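Local coordinates for glucokinase (Leishmania braziliensis MHOM/BR/75/M2904, PDB 6EDI), which catalyses, as a glucokinase, the transfer of a phosphate group from ATP to D-glucose, giving glucose 6-phosphate, at the interface of chains A and B. Numbering follows the deposited sequence. Chains: chain A/B, Glucokinase.

The interface of chains A and B. Residues chain A 233-235, 238, 340-341; chain B 238, 340-341.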
loop_
_atom_site.group_PDB
_atom_site.type_symbol
_atom_site.label_atom_id
_atom_site.label_comp_id
_atom_site.label_asym_id
_atom_site.label_seq_id
_atom_site.Cartn_x
_atom_site.Cartn_y
_atom_site.Cartn_z
ATOM N N LEU A 233 4.861 -1.384 -5.739
ATOM C CA LEU A 233 5.523 -1.117 -4.454
ATOM C C LEU A 233 7.050 -1.233 -4.526
ATOM O O LEU A 233 7.597 -1.777 -5.485
ATOM C CB LEU A 233 5.005 -2.084 -3.392
ATOM C CG LEU A 233 3.527 -2.031 -3.008
ATOM C CD1 LEU A 233 3.195 -3.162 -2.061
ATOM C CD2 LEU A 233 3.199 -0.692 -2.362
ATOM N N GLU A 234 7.728 -0.749 -3.489
ATOM C CA GLU A 234 9.177 -0.955 -3.345
ATOM C C GLU A 234 9.535 -1.569 -1.984
ATOM O O GLU A 234 10.446 -1.102 -1.297
ATOM C CB GLU A 234 9.958 0.361 -3.540
ATOM C CG GLU A 234 9.670 1.108 -4.843
ATOM C CD GLU A 234 10.087 0.325 -6.087
ATOM O OE1 GLU A 234 10.909 -0.616 -5.989
ATOM O OE2 GLU A 234 9.592 0.661 -7.176
ATOM N N CYS A 235 8.834 -2.633 -1.614
ATOM C CA CYS A 235 9.026 -3.278 -0.323
ATOM C C CYS A 235 10.385 -3.969 -0.192
ATOM O O CYS A 235 10.919 -4.095 0.915
ATOM C CB CYS A 235 7.883 -4.272 -0.040
ATOM S SG CYS A 235 6.242 -3.495 0.171
ATOM N N LEU A 238 12.753 -1.685 1.572
ATOM C CA LEU A 238 12.593 -1.420 2.992
ATOM C C LEU A 238 13.847 -1.920 3.727
ATOM O O LEU A 238 14.379 -2.992 3.408
ATOM C CB LEU A 238 11.308 -2.094 3.494
ATOM C CG LEU A 238 11.028 -2.541 4.924
ATOM C CD1 LEU A 238 10.772 -1.382 5.865
ATOM C CD2 LEU A 238 9.814 -3.494 4.908
ATOM N N GLN A 340 1.976 -4.929 7.698
ATOM C CA GLN A 340 1.513 -3.602 7.272
ATOM C C GLN A 340 0.208 -3.641 6.506
ATOM O O GLN A 340 -0.634 -2.763 6.661
ATOM C CB GLN A 340 2.538 -2.909 6.386
ATOM C CG GLN A 340 3.833 -2.564 7.066
ATOM C CD GLN A 340 4.812 -2.046 6.057
ATOM O OE1 GLN A 340 5.601 -2.812 5.488
ATOM N NE2 GLN A 340 4.734 -0.748 5.777
ATOM N N PHE A 341 0.056 -4.649 5.662
ATOM C CA PHE A 341 -1.099 -4.727 4.782
ATOM C C PHE A 341 -2.226 -5.669 5.238
ATOM O O PHE A 341 -3.334 -5.667 4.643
ATOM C CB PHE A 341 -0.607 -5.168 3.396
ATOM C CG PHE A 341 0.366 -4.218 2.769
ATOM C CD1 PHE A 341 -0.002 -2.899 2.525
ATOM C CD2 PHE A 341 1.641 -4.650 2.383
ATOM C CE1 PHE A 341 0.872 -2.008 1.912
ATOM C CE2 PHE A 341 2.542 -3.767 1.773
ATOM C CZ PHE A 341 2.165 -2.438 1.545
ATOM N N LEU B 238 5.154 -1.992 11.689
ATOM C CA LEU B 238 6.409 -2.435 11.059
ATOM C C LEU B 238 7.495 -2.464 12.133
ATOM O O LEU B 238 7.551 -1.569 12.969
ATOM C CB LEU B 238 6.794 -1.470 9.939
ATOM C CG LEU B 238 8.183 -1.432 9.287
ATOM C CD1 LEU B 238 8.475 -2.702 8.513
ATOM C CD2 LEU B 238 8.316 -0.212 8.368
ATOM N N GLN B 340 8.936 2.756 0.452
ATOM C CA GLN B 340 8.053 1.686 -0.032
ATOM C C GLN B 340 7.013 2.182 -1.010
ATOM O O GLN B 340 6.707 1.504 -1.989
ATOM C CB GLN B 340 7.322 0.988 1.123
ATOM C CG GLN B 340 8.181 0.110 1.992
ATOM C CD GLN B 340 7.370 -0.491 3.125
ATOM O OE1 GLN B 340 7.349 0.043 4.239
ATOM N NE2 GLN B 340 6.673 -1.578 2.838
ATOM N N PHE B 341 6.441 3.353 -0.722
ATOM C CA PHE B 341 5.342 3.868 -1.516
ATOM C C PHE B 341 5.789 4.957 -2.479
ATOM O O PHE B 341 5.007 5.365 -3.339
ATOM C CB PHE B 341 4.217 4.409 -0.596
ATOM C CG PHE B 341 3.671 3.382 0.343
ATOM C CD1 PHE B 341 2.929 2.310 -0.139
ATOM C CD2 PHE B 341 3.921 3.468 1.713
ATOM C CE1 PHE B 341 2.423 1.337 0.739
ATOM C CE2 PHE B 341 3.425 2.511 2.588
ATOM C CZ PHE B 341 2.685 1.434 2.096
#
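A:Gln340 and B:Gln340 reach toward each other from opposite directions where the two chains come together, each from the C-terminal end of helix 317-341. Their side-chain amides form a reciprocal pair: B:Gln340 NE2 donates to A:Gln340 OE1 at 3.1 Å, and A:Gln340 NE2 returns the bond to B:Gln340 OE1 over the same length. The pair is twisted, with the amide planes 52° apart, and each donor is tilted somewhat from the carbonyl plane of its acceptor. Each glutamine chain runs extended beyond CG (chi2 of B:Gln340 178°), which carries the amide far enough from its helix to meet its mate.

B:Gln340 NE2 also donates to the thiol sulfur A:Cys235 SG, 3.3 Å away and in the plane of the amide. With one N-H on sulfur and the other on the opposing carbonyl, the rotation of this amide is fixed. At the backbone, A:Glu234 N donates to B:Gln340 O at 2.9 Å, linking the residue just after strand 227-233 to the end of the partner's helix.

Apolar groups flank the polar core. On one side the A:Phe341 and B:Phe341 rings meet edge to edge, A:Phe341 CZ lying 3.9 Å from B:Phe341 CE1. A:Leu233 lies alongside B:Phe341 and sets its CD2 methyl 3.7 Å from ring atom CD1. On the other side the A:Leu238 and B:Leu238 side chains run antiparallel and overlap at their methyls, A:Leu238 CD1 touching B:Leu238 CD2 at 3.7 Å.

The like pairs sit across the two-fold axis, and the contacts of A:Leu233, A:Glu234 and A:Cys235 recur with the chains exchanged. This patch helps join two subunits into the glucokinase dimer.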